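Local coordinates for protein haloacid dehalogenase-like hydrolase (Bacteroides thetaiotaomicron, PDB 4JB3) that removes the phosphate from D-ribitol 5-phosphate and D-ribitol 1-phosphate, and also from the riboflavin precursor 5-amino-6-(5-phospho-D-ribitylamino)uracil, at residues F29-V34 with G104-V109; P143-S146 with P151-D154. All blocks are in the same frame, centred on the assembly; numbering follows the deposited sequence.

Contact 1: residues F29-V34 with G104-V109. With NA (sodium ion), chain B.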
# COMPACT_ATOMS: atom_id res chain seq x y z
N PHE A 29 2.82 -1.95 7.43
CA PHE A 29 2.52 -0.75 6.66
C PHE A 29 1.63 -1.04 5.46
O PHE A 29 1.79 -2.06 4.79
CB PHE A 29 3.81 -0.15 6.07
CG PHE A 29 4.73 0.48 7.07
CD1 PHE A 29 4.53 1.78 7.52
CD2 PHE A 29 5.84 -0.23 7.53
CE1 PHE A 29 5.41 2.37 8.42
CE2 PHE A 29 6.72 0.35 8.42
CZ PHE A 29 6.50 1.66 8.88
N ASP A 30 0.73 -0.12 5.14
CA ASP A 30 0.11 -0.07 3.83
C ASP A 30 1.12 0.57 2.86
O ASP A 30 2.11 1.18 3.29
CB ASP A 30 -1.15 0.77 3.89
CG ASP A 30 -2.03 0.59 2.66
OD1 ASP A 30 -1.75 -0.29 1.82
OD2 ASP A 30 -3.02 1.34 2.55
N PHE A 31 0.88 0.41 1.56
CA PHE A 31 1.73 1.00 0.53
C PHE A 31 1.17 2.39 0.17
O PHE A 31 1.66 3.41 0.68
CB PHE A 31 1.80 0.07 -0.69
CG PHE A 31 2.69 0.57 -1.79
CD1 PHE A 31 4.06 0.73 -1.58
CD2 PHE A 31 2.17 0.87 -3.04
CE1 PHE A 31 4.88 1.18 -2.59
CE2 PHE A 31 3.00 1.32 -4.06
CZ PHE A 31 4.35 1.48 -3.83
N GLY A 32 0.15 2.43 -0.68
CA GLY A 32 -0.43 3.71 -1.07
C GLY A 32 -1.07 4.42 0.11
O GLY A 32 -1.80 3.81 0.90
N GLY A 33 -0.78 5.71 0.24
CA GLY A 33 -1.32 6.51 1.33
C GLY A 33 -0.42 6.57 2.54
O GLY A 33 -0.63 7.39 3.43
N VAL A 34 0.58 5.68 2.59
CA VAL A 34 1.49 5.59 3.73
C VAL A 34 2.94 5.70 3.28
O VAL A 34 3.62 6.69 3.57
CB VAL A 34 1.23 4.30 4.54
CG1 VAL A 34 2.25 4.13 5.66
CG2 VAL A 34 -0.19 4.34 5.13
N GLY A 104 -0.64 6.54 -12.28
CA GLY A 104 -1.23 7.85 -12.08
C GLY A 104 -1.72 8.07 -10.66
O GLY A 104 -1.89 9.21 -10.24
N PHE A 105 -1.95 6.98 -9.93
CA PHE A 105 -2.36 7.09 -8.53
C PHE A 105 -1.27 7.65 -7.64
O PHE A 105 -1.55 8.14 -6.55
CB PHE A 105 -2.71 5.71 -7.96
CG PHE A 105 -4.16 5.34 -8.06
CD1 PHE A 105 -5.08 5.81 -7.13
CD2 PHE A 105 -4.61 4.48 -9.05
CE1 PHE A 105 -6.42 5.46 -7.20
CE2 PHE A 105 -5.94 4.12 -9.13
CZ PHE A 105 -6.85 4.61 -8.21
N PHE A 106 -0.02 7.55 -8.07
CA PHE A 106 1.11 7.76 -7.16
C PHE A 106 1.97 8.97 -7.46
O PHE A 106 2.20 9.30 -8.61
CB PHE A 106 1.99 6.51 -7.13
CG PHE A 106 1.24 5.26 -6.76
CD1 PHE A 106 1.01 4.96 -5.43
CD2 PHE A 106 0.76 4.40 -7.72
CE1 PHE A 106 0.31 3.81 -5.07
CE2 PHE A 106 0.05 3.27 -7.37
CZ PHE A 106 -0.17 2.98 -6.04
N ASN A 107 2.46 9.60 -6.40
CA ASN A 107 3.52 10.61 -6.53
C ASN A 107 4.85 9.89 -6.33
O ASN A 107 4.86 8.78 -5.82
CB ASN A 107 3.36 11.71 -5.48
CG ASN A 107 2.12 12.55 -5.68
OD1 ASN A 107 1.68 12.76 -6.81
ND2 ASN A 107 1.55 13.04 -4.59
N GLU A 108 5.96 10.50 -6.72
CA GLU A 108 7.26 9.88 -6.44
C GLU A 108 7.42 9.72 -4.92
O GLU A 108 6.89 10.52 -4.16
CB GLU A 108 8.41 10.70 -7.02
CG GLU A 108 8.49 10.66 -8.56
CD GLU A 108 8.97 9.32 -9.10
OE1 GLU A 108 9.29 8.41 -8.31
OE2 GLU A 108 9.04 9.19 -10.34
N VAL A 109 8.12 8.68 -4.50
CA VAL A 109 8.23 8.38 -3.07
C VAL A 109 9.09 9.41 -2.34
O VAL A 109 10.08 9.90 -2.90
CB VAL A 109 8.78 6.95 -2.81
CG1 VAL A 109 10.19 6.82 -3.34
CG2 VAL A 109 8.74 6.60 -1.34
NA NA B . -3.80 3.29 1.76
O HOH W 1 -5.14 4.86 0.62
O HOH W 2 -5.84 2.54 2.77
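Phe31 and Phe106 touch obliquely through a few ring carbons. CE2 of Phe31 lies 3.8 Å from CE1 of Phe106, and this is the closest approach between 29-34 and 104-109. The side chains cross at about a right angle, with the ring planes inclined at 52°. Gly32 makes the second touch. Its CA sits near the plane of the Phe106 ring, at the edge, 4.1 Å from CE1 of Phe106. A CB at Gly32 would point toward this ring and come tightly against CE1. Phe31 reaches its partner because its CG is anti to the backbone N (chi1 -178°), which extends the ring away from the metal loop. Phe105 CB lies over the rim of one face of Phe106. Val136 of helix 134-140 also packs on both rings, and a bound glycerol lies close to the Phe106 side chain.

The backbone beneath Phe31 is the HAD nucleophile loop, at the end of strand 26-29 in the Rossmann-like core. Asp30 is probably the nucleophile, as in related HAD enzymes. Its OD2 holds the sodium ion at 2.2 Å, and the carbonyl O of Gly32 binds the same ion at 2.2 Å. Two waters and Asp194 complete the site. The sodium probably occupies the place of the magnesium cofactor. Asp30 OD1 serves other partners. It accepts the N-H of Phe31 at 2.7 Å, from above the carboxylate plane and well bent (136°). Lys169 and Ser130 also bind this oxygen, so the carboxylate is held at both ends. Gly33 follows with backbone angles that call for glycine, and a CB there would also clash with the sodium. Further out, Lys42 NZ donates to the carbonyl oxygens of Gly104 and Phe106.

Contact 2: residues P143-S146 with P151-D154; sequences PEFS and PLND
Phe145 packs against the start of the 3-10 segment at Leu152. The tight part is one side of its ring. CD2 of Phe145 comes to 3.7 Å from the backbone N of Leu152 and 4.1 Å from the carbonyl carbon of Pro151, and CE2 of Phe145 is 4.0 Å from CD1 of Leu152. Leu152 CB lies above one ring face, displaced toward the rim. Both side chains have CG anti to the backbone N (chi1 179° in Phe145, -179° in Leu152). These torsions set the Phe145 ring beside Leu152, whose CD1 faces CE2 and CZ. The side chains meet through apolar carbons alone.

Both segments belong to the connection between helix 134-140 and strand 158-161, an edge strand of the parallel sheet in the HAD core. Trp139 of that helix meets the Phe145 ring edge-to-face, and Leu114 of helix 111-120 also packs on it. With an alanine here, Leu152 CD1 would probably lose its aromatic partner, and a gap is likely to open between the two parts of the loop.

The outer side, with Pro143, the Pro151 ring and Glu144, is looser. The CB atoms of both prolines point away from the opposing segment, and Glu144 is exposed. Asp154 N bonds to the carbonyl O of Pro151 at 2.9 Å, a turn of the 3-10 segment that begins at Leu152. Asp154 OD2 forms a salt bridge with Lys150.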
# COMPACT_ATOMS: atom_id res chain seq x y z
N PRO A 143 13.98 -2.28 -9.19
CA PRO A 143 14.90 -1.17 -8.91
C PRO A 143 14.35 0.19 -9.37
O PRO A 143 14.92 1.21 -8.98
CB PRO A 143 16.14 -1.53 -9.71
CG PRO A 143 16.11 -3.01 -9.83
CD PRO A 143 14.65 -3.38 -9.92
N GLU A 144 13.28 0.20 -10.16
CA GLU A 144 12.70 1.47 -10.61
C GLU A 144 11.80 2.14 -9.57
O GLU A 144 11.26 3.21 -9.82
CB GLU A 144 11.93 1.28 -11.91
CG GLU A 144 12.78 0.78 -13.05
CD GLU A 144 11.99 0.68 -14.34
OE1 GLU A 144 10.93 0.03 -14.34
OE2 GLU A 144 12.43 1.28 -15.34
N PHE A 145 11.65 1.51 -8.41
CA PHE A 145 10.79 2.03 -7.34
C PHE A 145 11.16 3.47 -6.98
O PHE A 145 10.28 4.34 -6.83
CB PHE A 145 10.91 1.11 -6.13
CG PHE A 145 10.10 1.53 -4.94
CD1 PHE A 145 8.84 2.12 -5.08
CD2 PHE A 145 10.57 1.28 -3.65
CE1 PHE A 145 8.10 2.48 -3.95
CE2 PHE A 145 9.84 1.64 -2.53
CZ PHE A 145 8.60 2.24 -2.68
N SER A 146 12.47 3.73 -6.86
CA SER A 146 12.96 5.06 -6.50
C SER A 146 14.38 5.27 -6.99
O SER A 146 15.02 4.35 -7.48
CB SER A 146 12.91 5.25 -4.99
OG SER A 146 14.13 4.84 -4.37
N PRO A 151 14.21 -2.22 -4.58
CA PRO A 151 12.80 -2.58 -4.68
C PRO A 151 12.09 -2.49 -3.33
O PRO A 151 12.74 -2.53 -2.28
CB PRO A 151 12.85 -4.04 -5.14
CG PRO A 151 14.11 -4.56 -4.53
CD PRO A 151 15.09 -3.41 -4.70
N LEU A 152 10.76 -2.41 -3.37
CA LEU A 152 9.95 -2.37 -2.16
C LEU A 152 10.27 -3.55 -1.23
O LEU A 152 10.23 -3.40 0.00
CB LEU A 152 8.47 -2.38 -2.55
CG LEU A 152 7.46 -2.32 -1.41
CD1 LEU A 152 7.67 -1.08 -0.54
CD2 LEU A 152 6.05 -2.34 -1.98
N ASN A 153 10.63 -4.69 -1.82
CA ASN A 153 11.02 -5.89 -1.08
C ASN A 153 12.15 -5.66 -0.07
O ASN A 153 12.22 -6.34 0.96
CB ASN A 153 11.45 -6.98 -2.06
CG ASN A 153 10.45 -7.17 -3.16
OD1 ASN A 153 10.41 -6.39 -4.11
ND2 ASN A 153 9.64 -8.22 -3.05
N ASP A 154 13.03 -4.72 -0.37
CA ASP A 154 14.19 -4.45 0.48
C ASP A 154 13.79 -3.78 1.78
O ASP A 154 14.59 -3.72 2.72
CB ASP A 154 15.20 -3.57 -0.25
CG ASP A 154 16.05 -4.33 -1.25
OD1 ASP A 154 15.74 -5.49 -1.57
OD2 ASP A 154 17.05 -3.74 -1.72

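Overall arrangement
Both segments of contact 1 come earlier in the chain than those of contact 2. Their centres are 13 Å apart. Contact 1 joins the nucleophile loop after strand 26-29 to the loop between helices 95-103 and 111-120. The largely helical residues between its segments are consistent with the HAD cap inserted after the nucleophile strand, so contact 1 brings the far end of that insertion back to the metal loop. Contact 2 lies farther from the chain centre, in the connection leading to strand 158-161. The two touch directly. Phe31 CE1 is 3.7 Å from Phe145 CE1, and Val109 CG1 is 3.5 Å from Ser146 CB. Helix 134-140 packs on both.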